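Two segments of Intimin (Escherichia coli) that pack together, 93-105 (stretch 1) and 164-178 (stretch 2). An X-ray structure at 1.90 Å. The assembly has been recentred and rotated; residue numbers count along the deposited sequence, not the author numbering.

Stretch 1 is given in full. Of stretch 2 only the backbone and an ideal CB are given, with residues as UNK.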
# COMPACT_ATOMS: atom_id res chain seq x y z
N PHE A 93 21.42 6.43 3.76
CA PHE A 93 20.89 5.08 3.66
C PHE A 93 19.51 5.11 4.30
O PHE A 93 19.30 5.79 5.31
CB PHE A 93 21.80 4.07 4.37
CG PHE A 93 23.08 3.81 3.64
CD1 PHE A 93 24.20 4.62 3.86
CD2 PHE A 93 23.17 2.78 2.71
CE1 PHE A 93 25.38 4.40 3.15
CE2 PHE A 93 24.34 2.56 1.99
CZ PHE A 93 25.45 3.37 2.21
N PHE A 94 18.57 4.39 3.70
CA PHE A 94 17.22 4.36 4.23
C PHE A 94 16.73 2.94 4.43
O PHE A 94 17.10 2.02 3.69
CB PHE A 94 16.26 5.11 3.29
CG PHE A 94 16.50 6.60 3.24
CD1 PHE A 94 16.10 7.42 4.29
CD2 PHE A 94 17.14 7.18 2.15
CE1 PHE A 94 16.33 8.80 4.25
CE2 PHE A 94 17.38 8.56 2.10
CZ PHE A 94 16.97 9.37 3.16
N THR A 95 15.90 2.75 5.45
CA THR A 95 15.33 1.45 5.75
C THR A 95 14.55 0.96 4.54
O THR A 95 14.10 1.75 3.71
CB THR A 95 14.37 1.54 6.95
OG1 THR A 95 15.13 1.73 8.15
CG2 THR A 95 13.53 0.28 7.08
N THR A 96 14.40 -0.36 4.43
CA THR A 96 13.65 -0.99 3.34
C THR A 96 12.20 -0.53 3.35
O THR A 96 11.53 -0.58 4.39
CB THR A 96 13.65 -2.52 3.50
OG1 THR A 96 15.00 -3.00 3.57
CG2 THR A 96 12.94 -3.17 2.32
N LEU A 97 11.71 -0.07 2.20
CA LEU A 97 10.32 0.37 2.09
C LEU A 97 9.45 -0.88 2.19
O LEU A 97 9.70 -1.88 1.50
CB LEU A 97 10.08 1.08 0.75
CG LEU A 97 8.71 1.73 0.58
CD1 LEU A 97 8.44 2.71 1.73
CD2 LEU A 97 8.64 2.44 -0.77
N THR A 98 8.43 -0.82 3.03
CA THR A 98 7.55 -1.96 3.25
C THR A 98 6.10 -1.55 3.47
O THR A 98 5.83 -0.47 3.99
CB THR A 98 8.02 -2.74 4.50
OG1 THR A 98 9.35 -3.24 4.29
CG2 THR A 98 7.09 -3.90 4.80
N ILE A 99 5.18 -2.42 3.07
CA ILE A 99 3.77 -2.17 3.31
C ILE A 99 3.36 -3.14 4.42
O ILE A 99 3.53 -4.35 4.28
CB ILE A 99 2.91 -2.42 2.05
CG1 ILE A 99 3.20 -1.33 1.01
CG2 ILE A 99 1.42 -2.41 2.41
CD1 ILE A 99 2.50 -1.54 -0.33
N ASP A 100 2.85 -2.58 5.51
CA ASP A 100 2.42 -3.36 6.68
C ASP A 100 1.15 -4.11 6.28
O ASP A 100 0.07 -3.85 6.82
CB ASP A 100 2.16 -2.40 7.84
CG ASP A 100 1.96 -3.10 9.17
OD1 ASP A 100 1.63 -2.41 10.16
OD2 ASP A 100 2.12 -4.34 9.23
N ASP A 101 1.30 -5.04 5.34
CA ASP A 101 0.19 -5.82 4.80
C ASP A 101 -0.55 -6.76 5.74
O ASP A 101 -1.60 -7.30 5.38
CB ASP A 101 0.68 -6.63 3.60
CG ASP A 101 1.71 -7.67 3.99
OD1 ASP A 101 2.80 -7.29 4.45
OD2 ASP A 101 1.41 -8.88 3.84
N GLY A 102 -0.01 -6.99 6.93
CA GLY A 102 -0.68 -7.86 7.88
C GLY A 102 -1.60 -7.05 8.78
O GLY A 102 -2.37 -7.60 9.57
N ASN A 103 -1.52 -5.73 8.66
CA ASN A 103 -2.34 -4.84 9.47
C ASN A 103 -3.10 -3.82 8.63
O ASN A 103 -3.04 -2.62 8.89
CB ASN A 103 -1.49 -4.11 10.52
CG ASN A 103 -0.82 -5.07 11.49
OD1 ASN A 103 0.30 -5.53 11.26
ND2 ASN A 103 -1.51 -5.39 12.58
N ILE A 104 -3.81 -4.32 7.62
CA ILE A 104 -4.61 -3.45 6.78
C ILE A 104 -5.78 -3.01 7.65
O ILE A 104 -6.46 -3.84 8.26
CB ILE A 104 -5.08 -4.19 5.53
CG1 ILE A 104 -3.86 -4.52 4.66
CG2 ILE A 104 -6.09 -3.35 4.76
CD1 ILE A 104 -4.16 -5.36 3.42
N GLU A 105 -6.01 -1.70 7.70
CA GLU A 105 -7.06 -1.14 8.54
C GLU A 105 -8.42 -0.85 7.91
O GLU A 105 -8.52 -0.11 6.93
CB GLU A 105 -6.52 0.14 9.20
CG GLU A 105 -7.56 0.93 9.98
CD GLU A 105 -7.01 2.24 10.50
OE1 GLU A 105 -6.44 3.01 9.69
OE2 GLU A 105 -7.15 2.51 11.70
N UNK A 164 -2.76 -4.68 -7.97
CA UNK A 164 -1.73 -4.42 -6.99
C UNK A 164 -1.70 -2.94 -6.62
O UNK A 164 -1.93 -2.08 -7.46
CB UNK A 164 -0.37 -4.87 -7.52
N UNK A 165 -1.44 -2.67 -5.34
CA UNK A 165 -1.32 -1.29 -4.87
C UNK A 165 0.16 -1.14 -4.58
O UNK A 165 0.75 -1.96 -3.88
CB UNK A 165 -2.19 -0.99 -3.65
N UNK A 166 0.77 -0.10 -5.14
CA UNK A 166 2.19 0.15 -4.96
C UNK A 166 2.45 1.49 -4.29
O UNK A 166 1.71 2.45 -4.49
CB UNK A 166 2.91 0.09 -6.31
N UNK A 167 3.49 1.53 -3.47
CA UNK A 167 3.86 2.78 -2.82
C UNK A 167 5.32 3.01 -3.18
O UNK A 167 6.11 2.07 -3.28
CB UNK A 167 3.64 2.74 -1.31
N UNK A 168 5.68 4.27 -3.41
CA UNK A 168 7.06 4.61 -3.70
C UNK A 168 7.48 5.74 -2.77
O UNK A 168 6.68 6.62 -2.45
CB UNK A 168 7.24 5.00 -5.17
N UNK A 169 8.73 5.69 -2.32
CA UNK A 169 9.26 6.73 -1.44
C UNK A 169 10.20 7.58 -2.29
O UNK A 169 10.80 7.06 -3.23
CB UNK A 169 9.97 6.14 -0.22
N UNK A 170 10.33 8.86 -1.96
CA UNK A 170 11.18 9.74 -2.75
C UNK A 170 12.68 9.47 -2.72
O UNK A 170 13.44 10.13 -3.42
CB UNK A 170 10.95 11.18 -2.28
N UNK A 171 13.11 8.51 -1.91
CA UNK A 171 14.53 8.16 -1.88
C UNK A 171 14.72 7.08 -2.95
O UNK A 171 15.79 6.49 -3.08
CB UNK A 171 14.97 7.68 -0.50
N UNK A 172 13.64 6.85 -3.70
CA UNK A 172 13.63 5.88 -4.80
C UNK A 172 13.53 4.40 -4.42
O UNK A 172 14.47 3.63 -4.64
CB UNK A 172 14.91 6.07 -5.62
N UNK A 173 12.40 4.02 -3.86
CA UNK A 173 12.13 2.63 -3.50
C UNK A 173 10.68 2.35 -3.86
O UNK A 173 9.88 3.29 -4.02
CB UNK A 173 12.40 2.36 -2.02
N UNK A 174 10.35 1.08 -3.98
CA UNK A 174 8.99 0.66 -4.31
C UNK A 174 8.61 -0.59 -3.52
O UNK A 174 9.40 -1.53 -3.42
CB UNK A 174 8.86 0.40 -5.81
N UNK A 175 7.40 -0.58 -2.97
CA UNK A 175 6.88 -1.73 -2.23
C UNK A 175 5.48 -1.94 -2.79
O UNK A 175 4.80 -0.97 -3.12
CB UNK A 175 6.88 -1.51 -0.72
N UNK A 176 5.04 -3.19 -2.89
CA UNK A 176 3.72 -3.46 -3.45
C UNK A 176 2.92 -4.52 -2.71
O UNK A 176 3.48 -5.48 -2.16
CB UNK A 176 3.87 -3.89 -4.91
N UNK A 177 1.61 -4.33 -2.71
CA UNK A 177 0.67 -5.24 -2.07
C UNK A 177 -0.34 -5.70 -3.13
O UNK A 177 -0.91 -4.87 -3.84
CB UNK A 177 -0.03 -4.57 -0.89
N UNK A 178 -0.56 -7.00 -3.22
CA UNK A 178 -1.51 -7.51 -4.20
C UNK A 178 -2.87 -7.77 -3.57
O UNK A 178 -2.99 -8.44 -2.54
CB UNK A 178 -0.98 -8.79 -4.84

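Stretch 2 is a β-hairpin, with strands 164-169 and 173-178 joined by a tight turn, and one face lies against stretch 1. At position 164 nothing of stretch 1 is near the CB, so the choice is open; it is Thr 164. Position 165 points toward stretch 1 but has no atom of it within 5.5 Å, so a range of apolar residues would fit. Ile 165 occupies it, its end leading away. Positions 166 and 168 point away and suit strand-forming or polar residues alike; they are Ser 166 and Ile 168.

At position 167 the CB lies 4.5 Å from Ile 99 CD1, a space for a small or medium aliphatic group. Val 167 fills it, CG1 reaching 3.7 Å from Ile 99 CG1 and 4.1 Å from Leu 97 CD2. Position 169 has its CB 4.0 Å from Leu 97 CD2, which favours a small residue. Ser 169 places OG 3.5 Å from that CD2, a small polar group that can bond within the turn.

Position 170 is free of stretch 1 and holds Ser 170. The CB of 171 sits only 3.5 Å from Phe 94 CD2, so a compact side chain is apt; Asp, Asn or Ser would serve. Asp 171 packs its CB obliquely on that ring. Its OD2 accepts from Ser 169 OG (2.6 Å). At 172 both backbone angles are positive (77/66), favouring Gly or Asn; Asn 172 points away.

At position 173 the CB lies 3.8 Å from Leu 97 CB, while the carbonyl of Thr 95 and the amide of Leu 97 offer an acceptor and a donor. A long amide can answer both. Gln 173 does: NE2 donates to Thr 95 O (3.0 Å), and OE1 accepts from Leu 97 N (2.9 Å). NE2 also donates to Asp 171 OD1 (2.9 Å), tying the turn to this bridge.

Position 174 points away, leaving many choices; Thr 174 is found, and a water links its O (2.9 Å) to Leu 97 O (3.0 Å). At 175 the CB is 3.6 Å from Leu 97 O, so a small residue is favoured. Ala 175 brings its CB 3.9 Å from Leu 97 CG and 4.0 Å from Ile 99 CG1.

Position 176 points away and suits a β-branched or polar residue, here Thr 176. At 177 the CB lies 4.0 Å from Ile 99 CD1, with Asp 101 and Ile 104 beyond, inviting a large apolar or aromatic group. Tyr 177 extends its ring to them, CZ 3.4 Å from Ile 104 CD1 and CD2 3.6 Å from Asp 101 CB. Position 178, out of reach, is Thr 178.

Stretch 2 (164-178) TISVISSDNQTATYT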
# COMPACT_ATOMS: atom_id res chain seq x y z
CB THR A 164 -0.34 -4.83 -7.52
OG1 THR A 164 -0.11 -4.22 -8.79
CG2 THR A 164 -0.25 -6.35 -7.66
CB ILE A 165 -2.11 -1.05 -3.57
CG1 ILE A 165 -3.59 -1.35 -3.79
CG2 ILE A 165 -1.92 0.40 -3.10
CD1 ILE A 165 -4.22 -0.56 -4.92
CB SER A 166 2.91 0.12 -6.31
OG SER A 166 2.83 -1.15 -6.93
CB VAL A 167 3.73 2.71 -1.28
CG1 VAL A 167 4.66 1.64 -0.72
CG2 VAL A 167 4.07 4.07 -0.67
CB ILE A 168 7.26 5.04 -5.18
CG1 ILE A 168 6.39 6.26 -5.51
CG2 ILE A 168 6.93 3.89 -6.11
CD1 ILE A 168 6.49 6.71 -6.96
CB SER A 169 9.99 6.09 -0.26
OG SER A 169 10.94 5.13 -0.69
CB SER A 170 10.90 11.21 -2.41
OG SER A 170 11.09 11.49 -1.04
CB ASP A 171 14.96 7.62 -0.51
CG ASP A 171 14.17 6.41 -0.09
OD1 ASP A 171 14.77 5.33 0.11
OD2 ASP A 171 12.94 6.54 0.03
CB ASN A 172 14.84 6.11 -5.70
CG ASN A 172 14.86 5.18 -6.89
OD1 ASN A 172 13.91 5.15 -7.67
ND2 ASN A 172 15.94 4.41 -7.03
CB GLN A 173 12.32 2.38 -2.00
CG GLN A 173 13.76 2.30 -1.53
CD GLN A 173 13.86 1.76 -0.11
OE1 GLN A 173 13.62 0.57 0.13
NE2 GLN A 173 14.19 2.63 0.83
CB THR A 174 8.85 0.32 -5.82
OG1 THR A 174 9.17 1.47 -6.62
CG2 THR A 174 7.43 -0.14 -6.13
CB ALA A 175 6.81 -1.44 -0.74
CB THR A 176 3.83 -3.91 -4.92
OG1 THR A 176 4.49 -5.18 -4.97
CG2 THR A 176 4.61 -2.91 -5.73
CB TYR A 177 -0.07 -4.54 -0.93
CG TYR A 177 -1.25 -5.32 -0.41
CD1 TYR A 177 -2.54 -5.03 -0.84
CD2 TYR A 177 -1.07 -6.38 0.48
CE1 TYR A 177 -3.63 -5.78 -0.41
CE2 TYR A 177 -2.15 -7.15 0.91
CZ TYR A 177 -3.43 -6.84 0.47
OH TYR A 177 -4.50 -7.59 0.87
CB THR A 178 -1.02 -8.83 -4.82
OG1 THR A 178 -1.04 -9.86 -3.83
CG2 THR A 178 0.38 -8.67 -5.34
O HOH W 1 10.83 -2.57 -1.17
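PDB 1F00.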